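Local coordinates for protein chitinase (Paenibacillus sp. FPU-7, PDB 5GZT) that probably hydrolyses internal beta-1,4 linkages between N-acetylglucosamine units in chitin and chitodextrins, as a bacterial endochitinase with two family 18 domains, at residues Ser535-Asn540 with Gly557-Ile562; Asp485-Trp490 with Asn505-Val510; Asp911-Thr916 with Ser952-Lys957; Ile948-Val953 with Thr1003-Gln1008. All blocks are in the same frame, centred on the assembly; numbering follows the deposited sequence. Where two conformers were deposited one is given.

Interaction 1: residues Ser535-Asn540 with Gly557-Ile562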
loop_
_atom_site.group_PDB
_atom_site.type_symbol
_atom_site.label_atom_id
_atom_site.label_comp_id
_atom_site.label_asym_id
_atom_site.label_seq_id
_atom_site.Cartn_x
_atom_site.Cartn_y
_atom_site.Cartn_z
ATOM N N SER B 535 4.366 17.972 -6.546
ATOM C CA SER B 535 3.674 18.707 -7.545
ATOM C C SER B 535 4.494 18.805 -8.849
ATOM O O SER B 535 5.734 18.645 -8.817
ATOM C CB SER B 535 3.471 20.125 -7.070
ATOM O OG SER B 535 4.703 20.745 -6.762
ATOM N N ARG B 536 3.813 19.160 -9.921
ATOM C CA ARG B 536 4.432 19.600 -11.190
ATOM C C ARG B 536 4.109 21.056 -11.314
ATOM O O ARG B 536 2.953 21.464 -11.008
ATOM C CB ARG B 536 3.903 18.825 -12.407
ATOM C CG ARG B 536 4.432 17.420 -12.436
ATOM C CD ARG B 536 5.853 17.452 -13.105
ATOM N NE ARG B 536 6.557 16.193 -12.913
ATOM C CZ ARG B 536 7.857 16.050 -13.102
ATOM N NH1 ARG B 536 8.579 17.022 -13.614
ATOM N NH2 ARG B 536 8.407 14.929 -12.801
ATOM N N VAL B 537 5.117 21.837 -11.749
ATOM C CA VAL B 537 5.133 23.263 -11.741
ATOM C C VAL B 537 5.294 23.773 -13.157
ATOM O O VAL B 537 6.073 23.165 -13.927
ATOM C CB VAL B 537 6.326 23.765 -10.879
ATOM C CG1 VAL B 537 6.359 25.245 -10.797
ATOM C CG2 VAL B 537 6.222 23.262 -9.442
ATOM N N TRP B 538 4.577 24.855 -13.498
ATOM C CA TRP B 538 4.823 25.641 -14.691
ATOM C C TRP B 538 5.069 27.082 -14.293
ATOM O O TRP B 538 4.318 27.635 -13.474
ATOM C CB TRP B 538 3.632 25.672 -15.617
ATOM C CG TRP B 538 3.294 24.474 -16.405
ATOM C CD1 TRP B 538 3.320 24.369 -17.806
ATOM C CD2 TRP B 538 2.682 23.267 -15.941
ATOM N NE1 TRP B 538 2.809 23.169 -18.182
ATOM C CE2 TRP B 538 2.382 22.486 -17.073
ATOM C CE3 TRP B 538 2.266 22.809 -14.677
ATOM C CZ2 TRP B 538 1.742 21.232 -16.979
ATOM C CZ3 TRP B 538 1.677 21.561 -14.564
ATOM C CH2 TRP B 538 1.388 20.797 -15.726
ATOM N N GLN B 539 6.133 27.696 -14.849
ATOM C CA GLN B 539 6.393 29.131 -14.679
ATOM C C GLN B 539 5.985 29.898 -15.893
ATOM O O GLN B 539 5.675 29.315 -16.951
ATOM C CB GLN B 539 7.893 29.343 -14.354
ATOM C CG GLN B 539 8.242 28.840 -12.968
ATOM C CD GLN B 539 9.664 29.165 -12.540
ATOM O OE1 GLN B 539 10.572 29.355 -13.377
ATOM N NE2 GLN B 539 9.878 29.150 -11.234
ATOM N N ASN B 540 5.919 31.208 -15.744
ATOM C CA ASN B 540 5.495 32.099 -16.818
ATOM C C ASN B 540 4.208 31.676 -17.498
ATOM O O ASN B 540 4.104 31.709 -18.746
ATOM C CB ASN B 540 6.645 32.251 -17.887
ATOM C CG ASN B 540 7.905 32.843 -17.259
ATOM O OD1 ASN B 540 7.844 33.855 -16.615
ATOM N ND2 ASN B 540 8.960 32.114 -17.274
ATOM N N GLY B 557 14.050 28.810 -15.585
ATOM C CA GLY B 557 14.333 28.699 -14.133
ATOM C C GLY B 557 13.620 27.587 -13.325
ATOM O O GLY B 557 13.755 27.532 -12.111
ATOM N N SER B 558 12.850 26.709 -13.949
ATOM C CA SER B 558 11.738 26.114 -13.170
ATOM C C SER B 558 12.262 25.085 -12.239
ATOM O O SER B 558 13.058 24.289 -12.646
ATOM C CB SER B 558 10.609 25.516 -14.080
ATOM O OG SER B 558 9.602 24.813 -13.306
ATOM N N PRO B 559 11.710 24.973 -11.024
ATOM C CA PRO B 559 12.122 23.793 -10.242
ATOM C C PRO B 559 11.632 22.490 -10.800
ATOM O O PRO B 559 12.114 21.387 -10.411
ATOM C CB PRO B 559 11.454 24.044 -8.869
ATOM C CG PRO B 559 10.286 24.972 -9.138
ATOM C CD PRO B 559 10.813 25.860 -10.257
ATOM N N GLY B 560 10.611 22.571 -11.650
ATOM C CA GLY B 560 9.961 21.331 -12.167
ATOM C C GLY B 560 8.908 20.706 -11.248
ATOM O O GLY B 560 7.720 20.497 -11.682
ATOM N N THR B 561 9.376 20.297 -10.057
ATOM C CA THR B 561 8.599 19.643 -9.014
ATOM C C THR B 561 8.880 20.343 -7.689
ATOM O O THR B 561 9.951 20.834 -7.475
ATOM C CB THR B 561 8.854 18.144 -8.823
ATOM O OG1 THR B 561 10.204 17.946 -8.459
ATOM C CG2 THR B 561 8.536 17.290 -10.090
ATOM N N ILE B 562 7.862 20.435 -6.842
ATOM C CA ILE B 562 8.007 20.880 -5.456
ATOM C C ILE B 562 7.323 19.854 -4.566
ATOM O O ILE B 562 6.174 19.535 -4.774
ATOM C CB ILE B 562 7.350 22.266 -5.274
ATOM C CG1 ILE B 562 7.995 23.291 -6.150
ATOM C CG2 ILE B 562 7.474 22.723 -3.817
ATOM C CD1 ILE B 562 7.275 24.628 -6.258
HETATM O O HOH W 1 8.929 19.576 -14.815
HETATM O O HOH W 2 8.300 23.824 -15.343
HETATM O O HOH W 3 6.717 20.433 -14.621
HETATM O O HOH W 4 11.006 29.593 -15.979
#
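The methyl group of Thr561 rests directly over the flat guanidinium of Arg536, with CG2 3.3 Å from CZ and above the centre of the group. The pair lies on the small antiparallel sheet inserted between barrel strands 527-532 and 619-623, consistent with the chitinase insertion domain of family 18 enzymes; strand 561-563 is an outermost strand of that sheet, beside 534-538. Arg536 and Thr561 run side by side and point the same way. A bend at chi2 (-84°) carries the arginine CD round, and NE makes a salt bridge with Asp485; the methyl of Thr561, which needs no polar partner, is small enough to lie over the guanidinium face. Ser535 grips the neighbouring strand twice: its N lies 3.0 Å from Ile562 O, and its OG reaches the same oxygen at 2.8 Å, in the carbonyl plane on a lone pair. Chi1 of 58° sets that hydroxyl between the backbone N and the carbonyl carbon, from where it faces Ile562 O. On the buried side, Val537 CG2 meets Ile562 CD1 at 3.6 Å, two branched apolar chains packing together. Farther along, Val537 N donates to Gly560 O at 2.9 Å from above the carbonyl plane. Glycine suits position 560 because at phi 83° a beta-carbon would jam against the preceding carbonyl oxygen. Its N is held in turn by Ser558 OG at 3.0 Å, an ST turn that shapes the approach to the strand. At the far end, Gln539 NE2 comes to 3.6 Å from Pro559 CD.

Interaction 2: residues Asp485-Trp490 with Asn505-Val510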
loop_
_atom_site.group_PDB
_atom_site.type_symbol
_atom_site.label_atom_id
_atom_site.label_comp_id
_atom_site.label_asym_id
_atom_site.label_seq_id
_atom_site.Cartn_x
_atom_site.Cartn_y
_atom_site.Cartn_z
ATOM N N ASP B 485 2.902 12.451 -13.056
ATOM C CA ASP B 485 3.555 13.096 -14.133
ATOM C C ASP B 485 2.808 13.003 -15.453
ATOM O O ASP B 485 3.433 12.970 -16.504
ATOM C CB ASP B 485 4.970 12.493 -14.322
ATOM C CG ASP B 485 5.796 12.584 -13.052
ATOM O OD1 ASP B 485 5.724 13.588 -12.295
ATOM O OD2 ASP B 485 6.449 11.583 -12.752
ATOM N N LEU B 486 1.481 13.035 -15.418
ATOM C CA LEU B 486 0.720 12.863 -16.616
ATOM C C LEU B 486 0.867 14.030 -17.527
ATOM O O LEU B 486 0.643 13.900 -18.724
ATOM C CB LEU B 486 -0.724 12.564 -16.275
ATOM C CG LEU B 486 -0.802 11.230 -15.553
ATOM C CD1 LEU B 486 -2.267 10.911 -15.252
ATOM C CD2 LEU B 486 -0.294 10.026 -16.365
ATOM N N HIS B 487 1.091 15.195 -16.945
ATOM C CA HIS B 487 1.279 16.476 -17.642
ATOM C C HIS B 487 2.323 17.200 -16.862
ATOM O O HIS B 487 2.532 16.879 -15.665
ATOM C CB HIS B 487 -0.019 17.296 -17.668
ATOM C CG HIS B 487 -1.075 16.640 -18.524
ATOM N ND1 HIS B 487 -0.933 16.547 -19.900
ATOM C CD2 HIS B 487 -2.158 15.908 -18.204
ATOM C CE1 HIS B 487 -1.931 15.824 -20.392
ATOM N NE2 HIS B 487 -2.678 15.429 -19.379
ATOM N N GLY B 488 2.917 18.205 -17.442
ATOM C CA GLY B 488 4.127 18.794 -16.788
ATOM C C GLY B 488 4.647 19.942 -17.573
ATOM O O GLY B 488 4.078 20.223 -18.624
ATOM N N GLY B 489 5.681 20.646 -17.084
ATOM C CA GLY B 489 6.167 21.846 -17.757
ATOM C C GLY B 489 6.635 21.691 -19.235
ATOM O O GLY B 489 6.876 22.687 -19.920
ATOM N N TRP B 490 6.801 20.453 -19.666
ATOM C CA TRP B 490 7.032 20.077 -21.064
ATOM C C TRP B 490 5.876 20.345 -21.967
ATOM O O TRP B 490 6.091 20.515 -23.159
ATOM C CB TRP B 490 7.387 18.616 -21.192
ATOM C CG TRP B 490 6.476 17.647 -20.500
ATOM C CD1 TRP B 490 5.354 17.058 -21.028
ATOM C CD2 TRP B 490 6.611 17.159 -19.162
ATOM N NE1 TRP B 490 4.818 16.210 -20.100
ATOM C CE2 TRP B 490 5.550 16.273 -18.941
ATOM C CE3 TRP B 490 7.524 17.407 -18.119
ATOM C CZ2 TRP B 490 5.351 15.616 -17.711
ATOM C CZ3 TRP B 490 7.352 16.754 -16.884
ATOM C CH2 TRP B 490 6.254 15.852 -16.706
ATOM N N ASN B 505 -10.837 16.805 -22.846
ATOM C CA ASN B 505 -10.591 15.647 -23.715
ATOM C C ASN B 505 -9.174 15.191 -23.820
ATOM O O ASN B 505 -8.921 13.986 -23.875
ATOM C CB ASN B 505 -11.142 15.920 -25.124
ATOM C CG ASN B 505 -12.680 15.962 -25.173
ATOM O OD1 ASN B 505 -13.422 15.455 -24.280
ATOM N ND2 ASN B 505 -13.162 16.552 -26.244
ATOM N N ASN B 506 -8.241 16.112 -23.764
ATOM C CA ASN B 506 -6.824 15.757 -23.841
ATOM C C ASN B 506 -6.121 15.626 -22.465
ATOM O O ASN B 506 -4.879 15.401 -22.398
ATOM C CB ASN B 506 -6.155 16.839 -24.696
ATOM C CG ASN B 506 -6.711 16.838 -26.130
ATOM O OD1 ASN B 506 -7.078 15.767 -26.661
ATOM N ND2 ASN B 506 -6.836 18.025 -26.739
ATOM N N GLN B 507 -6.872 15.735 -21.379
ATOM C CA GLN B 507 -6.268 15.554 -20.056
ATOM C C GLN B 507 -6.314 14.107 -19.654
ATOM O O GLN B 507 -7.383 13.525 -19.429
ATOM C CB GLN B 507 -7.036 16.374 -19.021
ATOM C CG GLN B 507 -6.365 16.430 -17.666
ATOM C CD GLN B 507 -7.402 16.304 -16.584
ATOM O OE1 GLN B 507 -8.342 17.056 -16.565
ATOM N NE2 GLN B 507 -7.321 15.280 -15.812
ATOM N N LEU B 508 -5.140 13.522 -19.439
ATOM C CA LEU B 508 -5.018 12.212 -18.875
ATOM C C LEU B 508 -5.275 12.215 -17.367
ATOM O O LEU B 508 -5.052 13.227 -16.703
ATOM C CB LEU B 508 -3.595 11.702 -19.145
ATOM C CG LEU B 508 -3.167 10.993 -20.427
ATOM C CD1 LEU B 508 -4.133 11.194 -21.575
ATOM C CD2 LEU B 508 -1.700 11.233 -20.766
ATOM N N SER B 509 -5.574 11.037 -16.837
ATOM C CA SER B 509 -5.984 10.906 -15.490
ATOM C C SER B 509 -5.743 9.487 -15.029
ATOM O O SER B 509 -5.384 8.615 -15.870
ATOM C CB SER B 509 -7.450 11.247 -15.427
ATOM O OG SER B 509 -8.278 10.420 -16.248
ATOM N N VAL B 510 -5.963 9.233 -13.722
ATOM C CA VAL B 510 -6.095 7.909 -13.186
ATOM C C VAL B 510 -7.190 7.179 -14.022
ATOM O O VAL B 510 -7.012 6.066 -14.449
ATOM C CB VAL B 510 -6.523 7.928 -11.737
ATOM C CG1 VAL B 510 -6.941 6.568 -11.222
ATOM C CG2 VAL B 510 -5.402 8.478 -10.860
#
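His487 and Leu508 make the one direct hydrogen bond between residues 485-490 and 505-510: Leu508 N donates to His487 NE2 over 3.1 Å, with an angle of 156° at the hydrogen and the donor almost exactly in the ring plane. Histidine suits the place because its ring offers NE2 as an acceptor on one side and ND1 for a different partner on the other. Around the bond, Leu508 CB comes to 3.8 Å from NE2, and CE1 lies 3.6 Å from Asn506 O. Beside it is an apolar patch. Leu486 and Leu508 meet through their CB atoms at 4.2 Å, while the extended Leu486 chain, with CD1 anti to CA (chi2 -178°), reaches past them to 3.7 Å from Ser509 N. All of this lies in the long excursion between the sixth barrel strand, 478-481, and helix 510-519 of a family 18 TIM barrel; Asp485 ends the Met-Thr-Tyr-Asp run that follows this strand. In the second shell, Asp491 OD2 bonds to both His487 ND1 and Gly488 N, fixing the rotation of the imidazole. Gln507 steadies the 505-510 side: its NE2 bonds to Leu508 O at 3.2 Å, from above the carbonyl plane, and to Tyr501 O, while its OE1 takes Ala503 N. Farther out, Ser509 occupies the N-cap of helix 510-519, and its short hydroxyl bonds to both Ser512 N and Ser502 OG.

Interaction 3: residues Asp911-Thr916 with Ser952-Lys957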
loop_
_atom_site.group_PDB
_atom_site.type_symbol
_atom_site.label_atom_id
_atom_site.label_comp_id
_atom_site.label_asym_id
_atom_site.label_seq_id
_atom_site.Cartn_x
_atom_site.Cartn_y
_atom_site.Cartn_z
ATOM N N ASP B 911 -17.733 2.991 40.737
ATOM C CA ASP B 911 -16.954 4.278 40.993
ATOM C C ASP B 911 -17.186 5.255 39.841
ATOM O O ASP B 911 -17.293 6.443 40.054
ATOM C CB ASP B 911 -15.478 3.992 41.068
ATOM C CG ASP B 911 -15.064 3.219 42.304
ATOM O OD1 ASP B 911 -15.882 3.114 43.282
ATOM O OD2 ASP B 911 -13.863 2.755 42.306
ATOM N N LYS B 912 -17.380 4.721 38.617
ATOM C CA LYS B 912 -17.536 5.556 37.434
ATOM C C LYS B 912 -18.739 6.496 37.525
ATOM O O LYS B 912 -18.592 7.715 37.358
ATOM C CB LYS B 912 -17.628 4.688 36.207
ATOM C CG LYS B 912 -17.912 5.437 34.919
ATOM C CD LYS B 912 -17.595 4.523 33.714
ATOM C CE LYS B 912 -17.743 5.384 32.481
ATOM N NZ LYS B 912 -17.298 4.737 31.210
ATOM N N GLN B 913 -19.906 5.961 37.826
ATOM C CA GLN B 913 -21.091 6.758 37.995
ATOM C C GLN B 913 -21.165 7.511 39.346
ATOM O O GLN B 913 -21.739 8.673 39.447
ATOM C CB GLN B 913 -22.364 5.926 37.804
ATOM C CG GLN B 913 -22.451 5.247 36.436
ATOM C CD GLN B 913 -21.540 3.973 36.264
ATOM O OE1 GLN B 913 -21.055 3.319 37.254
ATOM N NE2 GLN B 913 -21.246 3.650 34.982
ATOM N N ASN B 914 -20.634 6.879 40.366
ATOM C CA ASN B 914 -20.669 7.458 41.688
ATOM C C ASN B 914 -19.728 8.705 41.801
ATOM O O ASN B 914 -19.986 9.568 42.624
ATOM C CB ASN B 914 -20.252 6.447 42.703
ATOM C CG ASN B 914 -21.267 5.292 42.871
ATOM O OD1 ASN B 914 -22.390 5.371 42.450
ATOM N ND2 ASN B 914 -20.841 4.244 43.525
ATOM N N PHE B 915 -18.620 8.710 41.067
ATOM C CA PHE B 915 -17.757 9.880 40.995
ATOM C C PHE B 915 -18.523 11.077 40.467
ATOM O O PHE B 915 -18.445 12.177 41.033
ATOM C CB PHE B 915 -16.518 9.571 40.175
ATOM C CG PHE B 915 -15.443 10.654 40.199
ATOM C CD1 PHE B 915 -15.156 11.378 41.338
ATOM C CD2 PHE B 915 -14.690 10.926 39.046
ATOM C CE1 PHE B 915 -14.145 12.308 41.348
ATOM C CE2 PHE B 915 -13.717 11.888 39.055
ATOM C CZ PHE B 915 -13.429 12.574 40.217
ATOM N N THR B 916 -19.339 10.839 39.456
ATOM C CA THR B 916 -20.179 11.882 38.867
ATOM C C THR B 916 -21.161 12.362 39.963
ATOM O O THR B 916 -21.408 13.587 40.140
ATOM C CB THR B 916 -20.917 11.306 37.664
ATOM O OG1 THR B 916 -19.930 10.884 36.713
ATOM C CG2 THR B 916 -21.928 12.331 37.084
ATOM N N SER B 952 -12.884 5.297 32.792
ATOM C CA SER B 952 -13.284 5.000 34.159
ATOM C C SER B 952 -14.032 6.185 34.796
ATOM O O SER B 952 -14.521 6.039 35.901
ATOM C CB SER B 952 -12.065 4.695 34.992
ATOM O OG SER B 952 -11.444 3.495 34.657
ATOM N N VAL B 953 -14.181 7.301 34.053
ATOM C CA VAL B 953 -14.774 8.548 34.535
ATOM C C VAL B 953 -15.679 9.112 33.458
ATOM O O VAL B 953 -15.418 8.945 32.311
ATOM C CB VAL B 953 -13.621 9.467 34.875
ATOM C CG1 VAL B 953 -14.066 10.863 35.104
ATOM C CG2 VAL B 953 -12.954 8.959 36.128
ATOM N N GLU B 954 -16.749 9.764 33.811
ATOM C CA GLU B 954 -17.654 10.334 32.848
ATOM C C GLU B 954 -17.249 11.781 32.544
ATOM O O GLU B 954 -17.912 12.701 32.969
ATOM C CB GLU B 954 -19.076 10.262 33.327
ATOM C CG GLU B 954 -19.412 8.868 33.824
ATOM C CD GLU B 954 -20.881 8.706 34.180
ATOM O OE1 GLU B 954 -21.402 9.275 35.206
ATOM O OE2 GLU B 954 -21.538 7.995 33.412
ATOM N N LEU B 955 -16.168 11.946 31.780
ATOM C CA LEU B 955 -15.680 13.279 31.493
ATOM C C LEU B 955 -16.712 14.218 30.959
ATOM O O LEU B 955 -16.817 15.408 31.433
ATOM C CB LEU B 955 -14.440 13.287 30.602
ATOM C CG LEU B 955 -13.209 12.609 31.150
ATOM C CD1 LEU B 955 -12.134 12.599 30.090
ATOM C CD2 LEU B 955 -12.649 13.176 32.437
ATOM N N ASP B 956 -17.543 13.724 30.039
ATOM C CA ASP B 956 -18.531 14.669 29.493
ATOM C C ASP B 956 -19.636 14.978 30.485
ATOM O O ASP B 956 -20.283 16.012 30.316
ATOM C CB ASP B 956 -19.096 14.211 28.138
ATOM C CG ASP B 956 -19.662 15.346 27.324
ATOM O OD1 ASP B 956 -19.387 16.580 27.488
ATOM O OD2 ASP B 956 -20.465 15.009 26.498
ATOM N N LYS B 957 -19.827 14.193 31.579
ATOM C CA LYS B 957 -20.903 14.531 32.487
ATOM C C LYS B 957 -20.371 15.321 33.688
ATOM O O LYS B 957 -21.192 15.885 34.398
ATOM C CB LYS B 957 -21.633 13.286 33.044
ATOM C CG LYS B 957 -22.333 12.427 31.954
ATOM C CD LYS B 957 -22.905 11.161 32.546
ATOM C CE LYS B 957 -23.465 10.234 31.471
ATOM N NZ LYS B 957 -23.981 8.962 32.112
HETATM O O HOH W 5 -17.373 10.010 36.556
HETATM O O HOH W 6 -16.381 7.298 30.069
HETATM O O HOH W 7 -21.555 5.245 32.927
#
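Glu954 reaches across to Thr916 and Lys912, and its side chain can be followed outward one atom at a time. CB lies 3.5 Å from Thr916 OG1. CG, anti to the carbonyl carbon (chi1 -49°), passes Lys912 O at 3.8 Å and touches Lys912 CG, the two chains crossing at about a right angle. CD stays beside Thr916 OG1, and at the tip OE1 accepts the threonine hydroxyl at 2.7 Å through its anti lone pair. OE2 turns to Lys957 NZ, 2.9 Å away, in a salt bridge that approaches from above the carboxylate plane; a water joins this same oxygen to Gln913 NE2. Glutamate thus has the length to serve a hydroxyl and an ammonium together, and the nearby positive charge would be expected to favour its ionised form. Behind it, a second water accepts from Glu954 N and donates to both Lys912 O and Thr916 OG1, stitching helix to turn. Lys912 CB sits 3.4 Å from Ser952 O, and the extended chain carries NZ on to Asn951 O. On the buried side, Phe915 CD2 packs against Val953 CG2 at 3.9 Å. Glu954 is both the centre of an inverse gamma turn and the N-cap residue of helix 955-958. The arrangement belongs to a family 18 TIM barrel, where helix 911-933, following the fourth strand, is flanked by the connection from the fifth strand to the sixth.

Interaction 4: residues Ile948-Val953 with Thr1003-Gln1008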
loop_
_atom_site.group_PDB
_atom_site.type_symbol
_atom_site.label_atom_id
_atom_site.label_comp_id
_atom_site.label_asym_id
_atom_site.label_seq_id
_atom_site.Cartn_x
_atom_site.Cartn_y
_atom_site.Cartn_z
ATOM N N ILE B 948 -7.420 4.214 30.206
ATOM C CA ILE B 948 -8.232 3.536 31.220
ATOM C C ILE B 948 -8.905 4.542 32.169
ATOM O O ILE B 948 -10.112 4.406 32.499
ATOM C CB ILE B 948 -7.444 2.462 31.990
ATOM C CG1 ILE B 948 -8.422 1.616 32.809
ATOM C CG2 ILE B 948 -6.323 3.025 32.800
ATOM C CD1 ILE B 948 -7.814 0.408 33.471
ATOM N N TYR B 949 -8.176 5.586 32.473
ATOM C CA TYR B 949 -8.728 6.741 33.280
ATOM C C TYR B 949 -9.903 7.353 32.575
ATOM O O TYR B 949 -11.022 7.466 33.137
ATOM C CB TYR B 949 -7.666 7.814 33.644
ATOM C CG TYR B 949 -8.305 8.854 34.522
ATOM C CD1 TYR B 949 -8.365 8.687 35.936
ATOM C CD2 TYR B 949 -8.900 9.943 33.997
ATOM C CE1 TYR B 949 -8.995 9.642 36.761
ATOM C CE2 TYR B 949 -9.570 10.915 34.812
ATOM C CZ TYR B 949 -9.619 10.741 36.189
ATOM O OH TYR B 949 -10.223 11.674 36.976
ATOM N N ILE B 950 -9.714 7.641 31.300
ATOM C CA ILE B 950 -10.767 8.269 30.504
ATOM C C ILE B 950 -12.073 7.419 30.442
ATOM O O ILE B 950 -13.241 7.897 30.452
ATOM C CB ILE B 950 -10.163 8.604 29.112
ATOM C CG1 ILE B 950 -9.162 9.754 29.228
ATOM C CG2 ILE B 950 -11.258 9.044 28.168
ATOM C CD1 ILE B 950 -8.353 10.010 27.989
ATOM N N ASN B 951 -11.865 6.114 30.446
ATOM C CA ASN B 951 -12.941 5.190 30.375
ATOM C C ASN B 951 -13.567 4.914 31.723
ATOM O O ASN B 951 -14.621 4.291 31.764
ATOM C CB ASN B 951 -12.391 3.869 29.846
ATOM C CG ASN B 951 -13.461 3.027 29.251
ATOM O OD1 ASN B 951 -14.019 3.389 28.241
ATOM N ND2 ASN B 951 -13.777 1.910 29.897
ATOM N N SER B 952 -12.884 5.297 32.792
ATOM C CA SER B 952 -13.284 5.000 34.159
ATOM C C SER B 952 -14.032 6.185 34.796
ATOM O O SER B 952 -14.521 6.039 35.901
ATOM C CB SER B 952 -12.065 4.695 34.992
ATOM O OG SER B 952 -11.444 3.495 34.657
ATOM N N VAL B 953 -14.181 7.301 34.053
ATOM C CA VAL B 953 -14.774 8.548 34.535
ATOM C C VAL B 953 -15.679 9.112 33.458
ATOM O O VAL B 953 -15.418 8.945 32.311
ATOM C CB VAL B 953 -13.621 9.467 34.875
ATOM C CG1 VAL B 953 -14.066 10.863 35.104
ATOM C CG2 VAL B 953 -12.954 8.959 36.128
ATOM N N THR B 1003 -6.214 16.577 23.717
ATOM C CA THR B 1003 -7.148 16.339 22.636
ATOM C C THR B 1003 -8.170 15.287 22.957
ATOM O O THR B 1003 -9.371 15.471 22.634
ATOM C CB THR B 1003 -6.379 15.981 21.322
ATOM O OG1 THR B 1003 -5.566 17.097 21.003
ATOM C CG2 THR B 1003 -7.275 15.696 20.161
ATOM N N ALA B 1004 -7.748 14.150 23.513
ATOM C CA ALA B 1004 -8.660 13.119 23.863
ATOM C C ALA B 1004 -9.652 13.597 24.894
ATOM O O ALA B 1004 -10.791 13.240 24.832
ATOM C CB ALA B 1004 -7.943 11.917 24.416
ATOM N N TYR B 1005 -9.253 14.415 25.845
ATOM C CA TYR B 1005 -10.287 14.988 26.775
ATOM C C TYR B 1005 -11.336 15.821 26.019
ATOM O O TYR B 1005 -12.598 15.762 26.251
ATOM C CB TYR B 1005 -9.633 15.859 27.859
ATOM C CG TYR B 1005 -9.175 15.117 29.092
ATOM C CD1 TYR B 1005 -8.173 14.149 29.038
ATOM C CD2 TYR B 1005 -9.694 15.439 30.338
ATOM C CE1 TYR B 1005 -7.752 13.460 30.184
ATOM C CE2 TYR B 1005 -9.273 14.757 31.487
ATOM C CZ TYR B 1005 -8.335 13.795 31.425
ATOM O OH TYR B 1005 -7.936 13.212 32.608
ATOM N N ARG B 1006 -10.841 16.580 25.061
ATOM C CA ARG B 1006 -11.737 17.407 24.261
ATOM C C ARG B 1006 -12.637 16.589 23.386
ATOM O O ARG B 1006 -13.817 16.976 23.226
ATOM C CB ARG B 1006 -10.971 18.495 23.448
ATOM C CG ARG B 1006 -10.588 19.700 24.336
ATOM C CD ARG B 1006 -9.565 20.648 23.658
ATOM N NE ARG B 1006 -8.272 20.009 23.577
ATOM C CZ ARG B 1006 -7.204 20.573 22.998
ATOM N NH1 ARG B 1006 -7.261 21.818 22.488
ATOM N NH2 ARG B 1006 -6.057 19.910 22.950
ATOM N N LYS B 1007 -12.120 15.479 22.848
ATOM C CA LYS B 1007 -12.984 14.604 22.040
ATOM C C LYS B 1007 -14.066 13.888 22.862
ATOM O O LYS B 1007 -15.094 13.554 22.316
ATOM C CB LYS B 1007 -12.224 13.538 21.262
ATOM C CG LYS B 1007 -11.181 14.037 20.261
ATOM C CD LYS B 1007 -11.735 14.870 19.135
ATOM C CE LYS B 1007 -10.645 15.041 18.064
ATOM N NZ LYS B 1007 -10.964 16.228 17.204
ATOM N N GLN B 1008 -13.889 13.799 24.185
ATOM C CA GLN B 1008 -14.955 13.366 25.067
ATOM C C GLN B 1008 -15.980 14.421 25.382
ATOM O O GLN B 1008 -16.957 14.113 25.997
ATOM C CB GLN B 1008 -14.390 12.874 26.419
ATOM C CG GLN B 1008 -13.489 11.698 26.408
ATOM C CD GLN B 1008 -14.262 10.444 26.041
ATOM O OE1 GLN B 1008 -15.103 9.959 26.782
ATOM N NE2 GLN B 1008 -13.986 9.947 24.860
HETATM O O HOH W 8 -14.890 9.964 29.639
#
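Ile950 carries the tight part of the contact, pushing its branched chain against Ala1004 and Tyr1005. CG1 is anti to the carbonyl carbon (chi1 -71°) and lies 4.1 Å from Tyr1005 CE1; CD1, beyond it, meets Ala1004 CB at 4.1 Å. A small alanine here lets the isoleucine tip come up to the neighbouring helix. Deeper in, the two tyrosine side chains cross at about a right angle, and Tyr1005 OH lies 3.6 Å from Tyr949 CE2. That buried hydroxyl is satisfied by hydrogen bonds to Ala944 O and Ser943 OG, which hold the ring in place. The helices concerned, 947-952 and 998-1007, stand side by side on the outside of the second family 18 TIM barrel, one after its fifth strand and the other between the sixth and seventh. Their short segments run nearly parallel, 22° apart, but their axes come no closer than 11.4 Å, so the gap is bridged by side chains such as those of Tyr1005 and Ile950, with Leu955 of the following short helix packing against both. Toward solvent the fit is looser and more polar. Gln1008 is exposed; its aliphatic CG still lies 3.9 Å from Ile950 CG2, while a bend at chi2 (-69°) turns the chain and its amide oxygen reaches a water. This water lies 2.8 Å from Ile950 O and 2.9 Å from Gln1008 OE1, a bridge that may not donate to both at once.

From the N terminus, interaction 2 comes first, closing a loop between the sixth strand of the first barrel and helix 510-519. Interaction 1 follows in series, closing a hairpin-like excursion in the sheet inserted before the eighth strand. The two touch: the Arg536-Asp485 salt bridge and Trp538, packed on Gly488 and Gly489, tie inserted sheet to barrel loop. Interactions 3 and 4 lie in the second family 18 domain, interactions 1 and 3 having centres about 56 Å apart. Their spans, 911-957 and 948-1008, overlap at the shared Ser952 and Val953 without either nesting in the other. Together they join three successive strand-to-strand connections around that barrel.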